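Local coordinates for protein endo-beta-1,2-glucanase (Talaromyces funiculosus, PDB 6IMV) that hydrolyses internal beta-1,2-glucosidic linkages in beta-1,2-glucans as an endo-acting glycoside hydrolase that binds sophorose, at residues 53-58 with 122-127; 173-177 with 195-199; 90-94 with 112-117. One frame throughout, in Å; residues are numbered along the deposited sequence.

Interaction 1: residues 53-58 with 122-127; sequences SGNGMS and TKLQTY
Two successive backbone carbonyls, those of N55 and G56, are gripped by two side chains from one helix, T126 and K123. G56, at a positive phi of 75°, and M57 both face N52 in a G1 beta bulge, and N55 just before it forms an Asx turn, its OD1 accepting from M57 N. T126 OG1 donates to N55 O over 2.6 Å, lying in the carbonyl plane on a lone pair. K123 NZ reaches G56 O at 2.7 Å, also in the plane but more nearly end-on, with a C=O...N angle of 150°. K123 gets there because its chain leaves the helix extended and then bends at chi3 and chi4, carrying the amine back to the bulge. The same amine forms a salt bridge with E83 and a hydrogen bond to Q86, so the buried lysine charge is probably balanced by E83, with Q86 as a further acceptor, both on helix 80-94. The backbones come close, G56 CA lying 4.3 Å from K123 CA, an approach helped by the absence of a side chain at G56. T122 adds its methyl CG2, 3.5 Å from G54 O. On the other flank M57 CG packs 3.6 Å from T126 CG2. M57 then curls toward Y127, whose OH bonds to E83, in a Met-aromatic contact: SD meets the ring at its edge, in its plane, 3.6 Å from CE1.

Interaction 2: residues 173-177 with 195-199; sequences VYAFI and WQTWM
V173 drives its two methyls between the side chains of W195, W198 and M199. CG1 lies 3.8 Å from W195 CE3 and CG2 3.9 Å from W198 CZ3, the valine crossing both indoles at about a right angle, while M199 runs past V173 in the opposite direction. One residue on, Y174 receives the end of that methionine. M199 is extended through chi1 and chi2 and turns at chi3 (70°), which places SD 3.6 Å from Y174 CA and sends CE to Y174 CD1; with the sulfur at the ring edge, this is a Met-aromatic contact. The phenol itself points beyond the pair, its OH bonding to E458. These residues lie on helices 163-182 and 186-210, an antiparallel alpha-hairpin whose local axes pass 10.0 Å apart at 155°, consistent with the (alpha/alpha)6 barrel expected of this glucanase family. F176 brings its ring edge toward the face of the five-membered ring of W195, a T-shaped stack with centroids 5.6 Å apart and planes at 70°. W195 NE1 donates to M120 O of helix 112-133, which would fix the rotation of the indole that F176 meets. I177 touches with both branches: CG1 lies against W195 CB, CD1 sits 3.7 Å from M199 CE, and CG2 is 3.6 Å from Q196 OE1. That carboxamide is held beyond the pair, OE1 by K454 NZ and NE2 by D200 on its own helix.

Interaction 3: residues 90-94 with 112-117; sequences YAHAI and APGIAA
From Y90 to I94 the helix converges on residues 112-117: the local axes pass 8.0 Å apart at 138°, and the CA separation falls from 5.1 Å between Y90 and A116 to 3.9 Å between I94 and P113. Where A116 and A93 meet, small side chains let the helices come close. A116 points its methyl directly into the opposing helix, where CB lies 3.8 Å from Y90 O and 3.9 Å from A93 CB, and it also touches Y90 CB. With CG beside its own backbone N (chi1 -67°), Y90 lays one ring face over A116 CA. Its hydroxyl lies beyond the interface, hydrogen-bonded to H45 and Q86. Near the end of helix 80-94, P113 fits its ring against the backbone: CG rests 3.5 Å from A93 O, and CB lies near the carbonyl oxygens of both A93 and I94. These are van der Waals contacts, and the side-chain contacts across the pair are apolar. I94 reaches along to A117: with CG1 opposite the backbone N (chi1 -156°), the extended branch carries CD1 to within 3.9 Å of A117 CB. Two further helices close over the junction: F188 of helix 186-210 packs on I94, P113 and A117, and F176 and A179 of helix 163-182 cover I94. On another flank, helix 98-104 contributes L104 against A93 and A101 against A112.

Overall arrangement
Helix 112-133 carries one segment each of interactions 1 and 3, whose centres lie 15 Å apart without direct contact. Interaction 2 touches both. Toward interaction 1, Y127 meets the two indoles, with Y127 CD2 3.5 Å from W198 CE2; toward interaction 3, F176 CA lies 3.6 Å from A91 CB. Along the chain, interaction 3 is nested within the loop closed by interaction 1, and interaction 2 opens afterwards. Interaction 1 lies near the sugar pocket: the S58 side chain is about 9 Å from bound beta-D-glucopyranose, and helix 80-94 supplies pocket residue K82. In interaction 2 the W198 side chain comes about 4 Å from an N-acetylglucosamine attached to the protein itself, separate from the pocket.

Interaction 1: residues 53-58 with 122-127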
loop_
_atom_site.group_PDB
_atom_site.type_symbol
_atom_site.label_atom_id
_atom_site.label_comp_id
_atom_site.label_asym_id
_atom_site.label_seq_id
_atom_site.Cartn_x
_atom_site.Cartn_y
_atom_site.Cartn_z
ATOM N N SER A 53 -3.648 16.544 12.244
ATOM C CA SER A 53 -4.740 16.260 13.190
ATOM C C SER A 53 -5.871 17.290 13.067
ATOM O O SER A 53 -7.007 17.027 13.476
ATOM C CB SER A 53 -4.226 16.184 14.595
ATOM O OG SER A 53 -3.462 17.333 14.889
ATOM N N GLY A 54 -5.573 18.458 12.493
ATOM C CA GLY A 54 -6.569 19.496 12.285
ATOM C C GLY A 54 -7.624 19.107 11.260
ATOM O O GLY A 54 -8.796 19.441 11.423
ATOM N N ASN A 55 -7.214 18.443 10.171
ATOM C CA ASN A 55 -8.153 18.094 9.089
ATOM C C ASN A 55 -8.248 16.568 8.893
ATOM O O ASN A 55 -9.015 16.107 8.057
ATOM C CB ASN A 55 -7.797 18.827 7.793
ATOM C CG ASN A 55 -6.436 18.452 7.245
ATOM O OD1 ASN A 55 -5.851 17.448 7.653
ATOM N ND2 ASN A 55 -5.943 19.245 6.304
ATOM N N GLY A 56 -7.474 15.799 9.661
ATOM C CA GLY A 56 -7.531 14.339 9.644
ATOM C C GLY A 56 -6.876 13.728 8.412
ATOM O O GLY A 56 -7.063 12.549 8.153
ATOM N N MET A 57 -6.102 14.519 7.662
ATOM C CA MET A 57 -5.551 14.090 6.378
ATOM C C MET A 57 -4.110 13.598 6.549
ATOM O O MET A 57 -3.349 14.168 7.331
ATOM C CB MET A 57 -5.566 15.242 5.367
ATOM C CG MET A 57 -6.966 15.741 5.034
ATOM S SD MET A 57 -8.018 14.463 4.298
ATOM C CE MET A 57 -7.046 13.948 2.887
ATOM N N SER A 58 -3.749 12.557 5.781
ATOM C CA SER A 58 -2.387 12.047 5.744
ATOM C C SER A 58 -1.464 13.089 5.107
ATOM O O SER A 58 -1.890 13.876 4.263
ATOM C CB SER A 58 -2.281 10.726 5.017
ATOM O OG SER A 58 -2.566 10.861 3.637
ATOM N N THR A 122 -13.210 13.689 11.376
ATOM C CA THR A 122 -12.520 14.903 10.924
ATOM C C THR A 122 -12.162 14.773 9.438
ATOM O O THR A 122 -12.373 15.708 8.670
ATOM C CB THR A 122 -11.264 15.180 11.759
ATOM O OG1 THR A 122 -11.652 15.189 13.130
ATOM C CG2 THR A 122 -10.594 16.489 11.420
ATOM N N LYS A 123 -11.627 13.606 9.055
ATOM C CA LYS A 123 -11.167 13.348 7.677
ATOM C C LYS A 123 -12.331 13.514 6.700
ATOM O O LYS A 123 -12.170 14.191 5.688
ATOM C CB LYS A 123 -10.563 11.946 7.544
ATOM C CG LYS A 123 -10.146 11.541 6.134
ATOM C CD LYS A 123 -9.745 10.081 6.011
ATOM C CE LYS A 123 -8.480 9.723 6.767
ATOM N NZ LYS A 123 -7.321 10.537 6.343
ATOM N N LEU A 124 -13.487 12.907 7.012
ATOM C CA LEU A 124 -14.649 12.955 6.128
ATOM C C LEU A 124 -15.064 14.414 5.892
ATOM O O LEU A 124 -15.375 14.793 4.767
ATOM C CB LEU A 124 -15.817 12.164 6.725
ATOM C CG LEU A 124 -17.078 12.137 5.853
ATOM C CD1 LEU A 124 -16.766 11.665 4.432
ATOM C CD2 LEU A 124 -18.147 11.261 6.466
ATOM N N GLN A 125 -15.083 15.211 6.967
ATOM C CA GLN A 125 -15.427 16.637 6.871
ATOM C C GLN A 125 -14.532 17.301 5.805
ATOM O O GLN A 125 -15.023 18.026 4.946
ATOM C CB GLN A 125 -15.317 17.322 8.236
ATOM C CG GLN A 125 -16.371 16.855 9.228
ATOM C CD GLN A 125 -16.259 17.515 10.580
ATOM O OE1 GLN A 125 -16.136 18.728 10.698
ATOM N NE2 GLN A 125 -16.322 16.710 11.626
ATOM N N THR A 126 -13.225 17.006 5.847
ATOM C CA THR A 126 -12.244 17.571 4.925
ATOM C C THR A 126 -12.504 17.101 3.486
ATOM O O THR A 126 -12.449 17.919 2.544
ATOM C CB THR A 126 -10.820 17.229 5.368
ATOM O OG1 THR A 126 -10.684 17.652 6.732
ATOM C CG2 THR A 126 -9.773 17.876 4.490
ATOM N N TYR A 127 -12.780 15.800 3.311
ATOM C CA TYR A 127 -13.137 15.223 2.011
ATOM C C TYR A 127 -14.317 15.997 1.406
ATOM O O TYR A 127 -14.317 16.288 0.216
ATOM C CB TYR A 127 -13.524 13.745 2.132
ATOM C CG TYR A 127 -12.406 12.726 2.138
ATOM C CD1 TYR A 127 -11.197 12.949 2.789
ATOM C CD2 TYR A 127 -12.600 11.483 1.558
ATOM C CE1 TYR A 127 -10.201 11.982 2.811
ATOM C CE2 TYR A 127 -11.618 10.504 1.571
ATOM C CZ TYR A 127 -10.414 10.752 2.203
ATOM O OH TYR A 127 -9.463 9.777 2.209
#

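Interaction 2: residues 173-177 with 195-199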
loop_
_atom_site.group_PDB
_atom_site.type_symbol
_atom_site.label_atom_id
_atom_site.label_comp_id
_atom_site.label_asym_id
_atom_site.label_seq_id
_atom_site.Cartn_x
_atom_site.Cartn_y
_atom_site.Cartn_z
ATOM N N VAL A 173 -12.119 2.165 2.421
ATOM C CA VAL A 173 -13.304 2.790 3.020
ATOM C C VAL A 173 -14.425 1.749 3.150
ATOM O O VAL A 173 -15.133 1.727 4.147
ATOM C CB VAL A 173 -13.744 4.041 2.236
ATOM C CG1 VAL A 173 -15.138 4.513 2.639
ATOM C CG2 VAL A 173 -12.738 5.173 2.397
ATOM N N TYR A 174 -14.570 0.903 2.128
ATOM C CA TYR A 174 -15.525 -0.214 2.104
ATOM C C TYR A 174 -15.300 -1.097 3.343
ATOM O O TYR A 174 -16.253 -1.399 4.084
ATOM C CB TYR A 174 -15.353 -0.959 0.777
ATOM C CG TYR A 174 -16.406 -1.967 0.391
ATOM C CD1 TYR A 174 -17.487 -1.603 -0.398
ATOM C CD2 TYR A 174 -16.265 -3.308 0.712
ATOM C CE1 TYR A 174 -18.423 -2.534 -0.821
ATOM C CE2 TYR A 174 -17.193 -4.254 0.297
ATOM C CZ TYR A 174 -18.281 -3.866 -0.465
ATOM O OH TYR A 174 -19.193 -4.796 -0.878
ATOM N N ALA A 175 -14.036 -1.459 3.595
ATOM C CA ALA A 175 -13.633 -2.234 4.793
ATOM C C ALA A 175 -13.986 -1.487 6.086
ATOM O O ALA A 175 -14.542 -2.080 7.021
ATOM C CB ALA A 175 -12.160 -2.535 4.754
ATOM N N PHE A 176 -13.616 -0.204 6.146
ATOM C CA PHE A 176 -13.790 0.593 7.351
ATOM C C PHE A 176 -15.271 0.640 7.736
ATOM O O PHE A 176 -15.612 0.533 8.915
ATOM C CB PHE A 176 -13.257 2.016 7.177
ATOM C CG PHE A 176 -13.550 2.892 8.363
ATOM C CD1 PHE A 176 -12.722 2.875 9.473
ATOM C CD2 PHE A 176 -14.683 3.692 8.390
ATOM C CE1 PHE A 176 -13.012 3.660 10.580
ATOM C CE2 PHE A 176 -14.970 4.476 9.496
ATOM C CZ PHE A 176 -14.129 4.467 10.585
ATOM N N ILE A 177 -16.125 0.844 6.731
ATOM C CA ILE A 177 -17.571 0.912 6.925
ATOM C C ILE A 177 -18.044 -0.384 7.582
ATOM O O ILE A 177 -18.788 -0.330 8.565
ATOM C CB ILE A 177 -18.300 1.186 5.597
ATOM C CG1 ILE A 177 -18.122 2.641 5.165
ATOM C CG2 ILE A 177 -19.770 0.791 5.667
ATOM C CD1 ILE A 177 -18.354 2.859 3.688
ATOM N N TRP A 195 -19.684 7.832 5.748
ATOM C CA TRP A 195 -18.649 7.332 4.846
ATOM C C TRP A 195 -19.282 6.562 3.683
ATOM O O TRP A 195 -18.789 6.663 2.548
ATOM C CB TRP A 195 -17.585 6.507 5.583
ATOM C CG TRP A 195 -16.484 7.366 6.126
ATOM C CD1 TRP A 195 -16.321 7.763 7.420
ATOM C CD2 TRP A 195 -15.438 8.013 5.379
ATOM N NE1 TRP A 195 -15.239 8.592 7.535
ATOM C CE2 TRP A 195 -14.671 8.761 6.301
ATOM C CE3 TRP A 195 -15.072 8.039 4.029
ATOM C CZ2 TRP A 195 -13.560 9.513 5.916
ATOM C CZ3 TRP A 195 -13.968 8.777 3.649
ATOM C CH2 TRP A 195 -13.223 9.503 4.581
ATOM N N GLN A 196 -20.371 5.831 3.951
ATOM C CA GLN A 196 -21.090 5.085 2.910
ATOM C C GLN A 196 -21.610 6.079 1.852
ATOM O O GLN A 196 -21.502 5.831 0.648
ATOM C CB GLN A 196 -22.197 4.216 3.526
ATOM C CG GLN A 196 -23.003 3.404 2.509
ATOM C CD GLN A 196 -22.345 2.112 2.073
ATOM O OE1 GLN A 196 -21.940 1.279 2.890
ATOM N NE2 GLN A 196 -22.264 1.909 0.762
ATOM N N THR A 197 -22.138 7.220 2.312
ATOM C CA THR A 197 -22.632 8.284 1.424
ATOM C C THR A 197 -21.497 8.797 0.527
ATOM O O THR A 197 -21.694 8.974 -0.684
ATOM C CB THR A 197 -23.277 9.409 2.239
ATOM O OG1 THR A 197 -24.362 8.787 2.921
ATOM C CG2 THR A 197 -23.784 10.561 1.398
ATOM N N TRP A 198 -20.326 9.071 1.121
ATOM C CA TRP A 198 -19.171 9.537 0.351
ATOM C C TRP A 198 -18.811 8.478 -0.703
ATOM O O TRP A 198 -18.670 8.776 -1.878
ATOM C CB TRP A 198 -17.970 9.873 1.261
ATOM C CG TRP A 198 -16.743 10.208 0.470
ATOM C CD1 TRP A 198 -16.400 11.427 -0.038
ATOM C CD2 TRP A 198 -15.733 9.288 0.018
ATOM N NE1 TRP A 198 -15.258 11.325 -0.784
ATOM C CE2 TRP A 198 -14.819 10.030 -0.756
ATOM C CE3 TRP A 198 -15.515 7.911 0.184
ATOM C CZ2 TRP A 198 -13.700 9.444 -1.346
ATOM C CZ3 TRP A 198 -14.406 7.336 -0.398
ATOM C CH2 TRP A 198 -13.519 8.094 -1.159
ATOM N N MET A 199 -18.677 7.228 -0.254
ATOM C CA MET A 199 -18.237 6.123 -1.092
ATOM C C MET A 199 -19.240 5.896 -2.227
ATOM O O MET A 199 -18.846 5.651 -3.380
ATOM C CB MET A 199 -18.120 4.849 -0.253
ATOM C CG MET A 199 -17.447 3.714 -0.959
ATOM S SD MET A 199 -17.284 2.270 0.111
ATOM C CE MET A 199 -18.997 1.755 0.242
#

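Interaction 3: residues 90-94 with 112-117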
loop_
_atom_site.group_PDB
_atom_site.type_symbol
_atom_site.label_atom_id
_atom_site.label_comp_id
_atom_site.label_asym_id
_atom_site.label_seq_id
_atom_site.Cartn_x
_atom_site.Cartn_y
_atom_site.Cartn_z
ATOM N N TYR A 90 -7.219 2.078 10.435
ATOM C CA TYR A 90 -8.349 2.530 11.242
ATOM C C TYR A 90 -9.496 1.510 11.229
ATOM O O TYR A 90 -10.236 1.427 12.209
ATOM C CB TYR A 90 -8.839 3.909 10.793
ATOM C CG TYR A 90 -7.885 5.051 11.033
ATOM C CD1 TYR A 90 -6.866 4.984 11.968
ATOM C CD2 TYR A 90 -8.018 6.221 10.310
ATOM C CE1 TYR A 90 -5.996 6.046 12.158
ATOM C CE2 TYR A 90 -7.163 7.294 10.493
ATOM C CZ TYR A 90 -6.152 7.213 11.429
ATOM O OH TYR A 90 -5.315 8.271 11.589
ATOM N N ALA A 91 -9.646 0.752 10.136
ATOM C CA ALA A 91 -10.664 -0.290 10.055
ATOM C C ALA A 91 -10.389 -1.352 11.127
ATOM O O ALA A 91 -11.303 -1.740 11.860
ATOM C CB ALA A 91 -10.722 -0.875 8.665
ATOM N N HIS A 92 -9.121 -1.764 11.262
ATOM C CA HIS A 92 -8.737 -2.741 12.284
ATOM C C HIS A 92 -8.899 -2.140 13.687
ATOM O O HIS A 92 -9.392 -2.813 14.600
ATOM C CB HIS A 92 -7.314 -3.254 12.038
ATOM C CG HIS A 92 -7.197 -4.117 10.826
ATOM N ND1 HIS A 92 -7.772 -5.375 10.756
ATOM C CD2 HIS A 92 -6.588 -3.913 9.637
ATOM C CE1 HIS A 92 -7.510 -5.908 9.579
ATOM N NE2 HIS A 92 -6.789 -5.029 8.872
ATOM N N ALA A 93 -8.464 -0.883 13.852
ATOM C CA ALA A 93 -8.489 -0.200 15.138
ATOM C C ALA A 93 -9.930 -0.095 15.657
ATOM O O ALA A 93 -10.198 -0.425 16.822
ATOM C CB ALA A 93 -7.849 1.159 15.032
ATOM N N ILE A 94 -10.855 0.349 14.798
ATOM C CA ILE A 94 -12.239 0.573 15.238
ATOM C C ILE A 94 -12.930 -0.771 15.535
ATOM O O ILE A 94 -13.871 -0.791 16.292
ATOM C CB ILE A 94 -13.058 1.419 14.239
ATOM C CG1 ILE A 94 -14.224 2.106 14.962
ATOM C CG2 ILE A 94 -13.528 0.595 13.053
ATOM C CD1 ILE A 94 -14.834 3.249 14.206
ATOM N N ALA A 112 -8.171 2.997 21.329
ATOM C CA ALA A 112 -7.838 2.873 19.893
ATOM C C ALA A 112 -9.066 3.100 19.004
ATOM O O ALA A 112 -8.983 3.852 18.030
ATOM C CB ALA A 112 -7.177 1.539 19.617
ATOM N N PRO A 113 -10.226 2.454 19.263
ATOM C CA PRO A 113 -11.416 2.661 18.433
ATOM C C PRO A 113 -11.868 4.126 18.382
ATOM O O PRO A 113 -12.194 4.619 17.310
ATOM C CB PRO A 113 -12.486 1.768 19.085
ATOM C CG PRO A 113 -11.676 0.700 19.792
ATOM C CD PRO A 113 -10.451 1.432 20.300
ATOM N N GLY A 114 -11.870 4.798 19.535
ATOM C CA GLY A 114 -12.245 6.210 19.636
ATOM C C GLY A 114 -11.309 7.106 18.837
ATOM O O GLY A 114 -11.754 8.056 18.193
ATOM N N ILE A 115 -10.006 6.801 18.879
ATOM C CA ILE A 115 -9.008 7.556 18.118
ATOM C C ILE A 115 -9.295 7.408 16.612
ATOM O O ILE A 115 -9.380 8.414 15.899
ATOM C CB ILE A 115 -7.569 7.145 18.488
ATOM C CG1 ILE A 115 -7.224 7.527 19.932
ATOM C CG2 ILE A 115 -6.568 7.743 17.504
ATOM C CD1 ILE A 115 -5.991 6.820 20.491
ATOM N N ALA A 116 -9.471 6.168 16.146
ATOM C CA ALA A 116 -9.779 5.919 14.734
ATOM C C ALA A 116 -11.069 6.652 14.322
ATOM O O ALA A 116 -11.107 7.317 13.275
ATOM C CB ALA A 116 -9.882 4.436 14.478
ATOM N N ALA A 117 -12.119 6.542 15.150
ATOM C CA ALA A 117 -13.429 7.132 14.843
ATOM C C ALA A 117 -13.305 8.656 14.733
ATOM O O ALA A 117 -13.815 9.273 13.807
ATOM C CB ALA A 117 -14.449 6.735 15.889
#